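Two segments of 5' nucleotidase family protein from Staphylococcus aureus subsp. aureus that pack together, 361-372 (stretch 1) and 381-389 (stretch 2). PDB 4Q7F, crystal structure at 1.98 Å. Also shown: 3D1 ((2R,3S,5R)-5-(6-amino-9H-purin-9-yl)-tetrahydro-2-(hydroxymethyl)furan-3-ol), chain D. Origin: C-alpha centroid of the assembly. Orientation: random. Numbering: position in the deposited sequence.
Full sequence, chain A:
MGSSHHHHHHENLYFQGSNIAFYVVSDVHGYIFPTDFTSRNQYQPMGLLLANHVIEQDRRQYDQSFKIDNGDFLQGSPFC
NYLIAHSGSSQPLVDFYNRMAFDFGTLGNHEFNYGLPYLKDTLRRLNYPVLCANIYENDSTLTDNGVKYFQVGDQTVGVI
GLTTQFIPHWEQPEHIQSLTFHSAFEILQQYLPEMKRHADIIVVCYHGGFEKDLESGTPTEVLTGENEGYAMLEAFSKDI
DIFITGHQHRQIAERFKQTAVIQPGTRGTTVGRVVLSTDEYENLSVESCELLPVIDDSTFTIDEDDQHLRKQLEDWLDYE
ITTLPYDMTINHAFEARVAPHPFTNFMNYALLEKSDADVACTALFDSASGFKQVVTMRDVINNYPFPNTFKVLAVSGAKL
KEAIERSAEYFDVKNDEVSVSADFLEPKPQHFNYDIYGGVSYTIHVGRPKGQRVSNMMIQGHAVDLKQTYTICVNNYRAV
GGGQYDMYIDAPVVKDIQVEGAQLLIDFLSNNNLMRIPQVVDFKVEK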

# COMPACT_ATOMS: atom_id res chain seq x y z
N CYS A 361 19.82 6.20 1.57
CA CYS A 361 19.20 5.03 2.14
C CYS A 361 18.05 4.58 1.27
O CYS A 361 17.52 5.36 0.48
CB CYS A 361 18.70 5.28 3.54
SG CYS A 361 17.29 6.41 3.65
N THR A 362 17.75 3.29 1.37
CA THR A 362 16.59 2.67 0.71
C THR A 362 16.16 1.43 1.46
O THR A 362 16.95 0.77 2.14
CB THR A 362 16.86 2.30 -0.75
OG1 THR A 362 15.63 1.87 -1.37
CG2 THR A 362 17.92 1.23 -0.86
N ALA A 363 14.87 1.14 1.37
CA ALA A 363 14.32 -0.06 1.97
C ALA A 363 14.55 -1.16 0.96
O ALA A 363 14.86 -0.88 -0.21
CB ALA A 363 12.84 0.11 2.25
N LEU A 364 14.50 -2.41 1.41
CA LEU A 364 14.51 -3.55 0.50
C LEU A 364 13.02 -3.93 0.42
O LEU A 364 12.42 -4.40 1.41
CB LEU A 364 15.33 -4.71 1.04
CG LEU A 364 15.37 -5.92 0.10
CD1 LEU A 364 16.14 -5.59 -1.17
CD2 LEU A 364 15.99 -7.10 0.81
N PHE A 365 12.42 -3.71 -0.73
CA PHE A 365 10.98 -4.01 -0.89
C PHE A 365 10.67 -5.53 -0.98
O PHE A 365 11.52 -6.34 -1.33
CB PHE A 365 10.39 -3.17 -2.04
CG PHE A 365 10.54 -1.68 -1.82
CD1 PHE A 365 9.81 -1.03 -0.82
CD2 PHE A 365 11.40 -0.92 -2.61
CE1 PHE A 365 9.94 0.33 -0.61
CE2 PHE A 365 11.54 0.45 -2.39
CZ PHE A 365 10.81 1.08 -1.40
N ASP A 366 9.45 -5.90 -0.63
CA ASP A 366 9.07 -7.33 -0.57
C ASP A 366 9.31 -8.13 -1.83
O ASP A 366 9.67 -9.29 -1.76
CB ASP A 366 7.64 -7.46 -0.06
CG ASP A 366 7.54 -7.12 1.41
OD1 ASP A 366 8.37 -7.63 2.20
OD2 ASP A 366 6.65 -6.33 1.79
N SER A 367 9.15 -7.50 -2.98
CA SER A 367 9.38 -8.16 -4.27
C SER A 367 10.85 -8.02 -4.78
O SER A 367 11.17 -8.44 -5.91
CB SER A 367 8.42 -7.56 -5.28
OG SER A 367 8.56 -6.13 -5.30
N ALA A 368 11.72 -7.45 -3.95
CA ALA A 368 13.10 -7.19 -4.35
C ALA A 368 13.98 -8.41 -4.28
O ALA A 368 14.54 -8.71 -3.22
CB ALA A 368 13.70 -6.07 -3.50
N SER A 369 14.14 -9.09 -5.40
CA SER A 369 15.02 -10.26 -5.48
C SER A 369 16.40 -9.91 -6.09
O SER A 369 17.19 -10.80 -6.42
CB SER A 369 14.33 -11.36 -6.29
OG SER A 369 13.90 -10.85 -7.53
N GLY A 370 16.71 -8.62 -6.21
CA GLY A 370 17.99 -8.21 -6.79
C GLY A 370 18.02 -8.41 -8.29
O GLY A 370 16.97 -8.65 -8.92
N PHE A 371 19.20 -8.28 -8.89
CA PHE A 371 19.33 -8.47 -10.32
C PHE A 371 20.23 -9.67 -10.67
O PHE A 371 21.23 -9.93 -10.00
CB PHE A 371 19.95 -7.27 -11.04
CG PHE A 371 19.17 -5.98 -10.95
CD1 PHE A 371 17.80 -5.95 -10.90
CD2 PHE A 371 19.85 -4.77 -11.04
CE1 PHE A 371 17.11 -4.74 -10.86
CE2 PHE A 371 19.18 -3.57 -11.01
CZ PHE A 371 17.80 -3.55 -10.92
N LYS A 372 19.86 -10.36 -11.73
CA LYS A 372 20.67 -11.42 -12.28
C LYS A 372 21.51 -10.64 -13.29
O LYS A 372 21.38 -9.42 -13.38
CB LYS A 372 19.82 -12.46 -13.00
CG LYS A 372 18.83 -13.19 -12.11
CD LYS A 372 17.85 -14.02 -12.93
CE LYS A 372 16.95 -13.13 -13.77
NZ LYS A 372 15.97 -13.90 -14.58
N ILE A 381 11.18 -3.22 -11.87
CA ILE A 381 9.94 -2.92 -11.18
C ILE A 381 9.81 -3.73 -9.88
O ILE A 381 9.40 -3.18 -8.86
CB ILE A 381 8.70 -3.15 -12.08
CG1 ILE A 381 8.73 -2.19 -13.28
CG2 ILE A 381 7.45 -2.90 -11.25
CD1 ILE A 381 7.62 -2.38 -14.31
N ASN A 382 10.16 -5.01 -9.92
CA ASN A 382 10.10 -5.84 -8.72
C ASN A 382 11.00 -5.32 -7.62
O ASN A 382 10.66 -5.42 -6.45
CB ASN A 382 10.44 -7.31 -9.04
CG ASN A 382 9.30 -8.01 -9.76
OD1 ASN A 382 8.14 -7.67 -9.54
ND2 ASN A 382 9.61 -8.97 -10.60
N ASN A 383 12.14 -4.77 -8.00
CA ASN A 383 13.07 -4.20 -7.00
C ASN A 383 12.70 -2.79 -6.53
O ASN A 383 13.08 -2.39 -5.45
CB ASN A 383 14.48 -4.29 -7.52
CG ASN A 383 14.99 -5.73 -7.47
OD1 ASN A 383 15.29 -6.24 -6.40
ND2 ASN A 383 15.05 -6.38 -8.62
N TYR A 384 11.94 -2.05 -7.33
CA TYR A 384 11.47 -0.72 -6.90
C TYR A 384 10.02 -0.60 -7.36
O TYR A 384 9.77 0.03 -8.38
CB TYR A 384 12.31 0.44 -7.48
CG TYR A 384 12.29 1.58 -6.51
CD1 TYR A 384 11.16 2.36 -6.35
CD2 TYR A 384 13.36 1.78 -5.64
CE1 TYR A 384 11.13 3.37 -5.41
CE2 TYR A 384 13.32 2.77 -4.68
CZ TYR A 384 12.20 3.56 -4.57
OH TYR A 384 12.13 4.53 -3.62
N PRO A 385 9.07 -1.15 -6.59
CA PRO A 385 7.67 -1.18 -7.01
C PRO A 385 6.82 0.04 -6.68
O PRO A 385 5.62 -0.00 -6.90
CB PRO A 385 7.12 -2.41 -6.27
CG PRO A 385 7.90 -2.43 -4.99
CD PRO A 385 9.25 -1.79 -5.27
N PHE A 386 7.42 1.12 -6.17
CA PHE A 386 6.64 2.31 -5.88
C PHE A 386 7.05 3.47 -6.77
O PHE A 386 8.22 3.54 -7.19
CB PHE A 386 6.77 2.70 -4.41
CG PHE A 386 6.17 1.69 -3.48
CD1 PHE A 386 4.78 1.57 -3.37
CD2 PHE A 386 6.97 0.87 -2.71
CE1 PHE A 386 4.22 0.64 -2.51
CE2 PHE A 386 6.42 -0.05 -1.85
CZ PHE A 386 5.05 -0.17 -1.74
N PRO A 387 6.13 4.40 -7.05
CA PRO A 387 6.51 5.55 -7.86
C PRO A 387 7.09 6.70 -7.00
O PRO A 387 6.59 7.83 -7.01
CB PRO A 387 5.21 5.91 -8.57
CG PRO A 387 4.13 5.50 -7.62
CD PRO A 387 4.68 4.39 -6.76
N ASN A 388 8.16 6.41 -6.27
CA ASN A 388 8.82 7.40 -5.43
C ASN A 388 9.87 8.22 -6.17
O ASN A 388 10.61 7.69 -7.01
CB ASN A 388 9.62 6.74 -4.33
CG ASN A 388 8.81 5.87 -3.40
OD1 ASN A 388 9.33 4.86 -2.89
ND2 ASN A 388 7.58 6.24 -3.16
N THR A 389 9.96 9.50 -5.81
CA THR A 389 11.00 10.38 -6.31
C THR A 389 11.90 10.52 -5.08
O THR A 389 11.66 9.87 -4.05
CB THR A 389 10.46 11.71 -6.79
OG1 THR A 389 9.71 12.30 -5.73
CG2 THR A 389 9.54 11.52 -8.02
O5' 3D1 D . 0.84 2.43 5.45
C5' 3D1 D . 1.82 2.66 4.44
C4' 3D1 D . 1.20 2.53 3.06
O4' 3D1 D . 2.16 3.04 2.14
C1' 3D1 D . 2.71 2.01 1.31
N9 3D1 D . 4.18 2.21 1.19
C4 3D1 D . 4.70 3.02 0.28
N3 3D1 D . 4.16 3.81 -0.68
C2 3D1 D . 4.96 4.55 -1.48
N1 3D1 D . 6.31 4.56 -1.36
C6 3D1 D . 6.97 3.81 -0.45
N6 3D1 D . 8.33 3.85 -0.36
C5 3D1 D . 6.16 2.99 0.47
N7 3D1 D . 6.39 2.13 1.49
C8 3D1 D . 5.19 1.67 1.93
C2' 3D1 D . 2.25 0.69 1.91
C3' 3D1 D . 0.95 1.11 2.58
O3' 3D1 D . -0.10 1.10 1.59
O HOH W 1 13.81 4.12 -1.88
O HOH W 2 14.23 -2.67 -2.95

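What pins the two stretches most firmly? Asn383, at the end of its helix, reads the backbone of Gly370 with both ends of its amide: Gly370 N donates to Asn383 OD1 (2.8 Å), and Asn383 ND2 donates to Gly370 O (3.0 Å). An asparagine suits this place because one flat group offers both an acceptor and a donor. Gly370 has a positive phi of 74°, which by itself favours glycine.

How does the turn at Phe365 to Ala368 grip the helix? This type I turn, closed by Ala368 N to Phe365 O at 2.9 Å, carries Ser367, whose CA-to-CB bond points toward the second stretch. Ser367 OG donates a very short hydrogen bond, 2.5 Å, to Asn382 O.

What fills the apolar centre? Phe365 does, buried and in the m rotamer. Its edge meets the face of Tyr384, while the edge of Phe386 meets the face of Phe365, offset. Pro385 adds its ring, with CD 3.5 Å from Phe365 CD2.

What do water and ligand contribute? One water joins Thr362 OG1 to Tyr384 OH; another accepts from Phe365 N and donates to Asn383 O. Beyond the packing, Asn388 ND2 donates to 3D1 N1 (2.8 Å) and Asn388 OD1 accepts from 3D1 N6 (2.9 Å), while Phe386 lays a face against the purine.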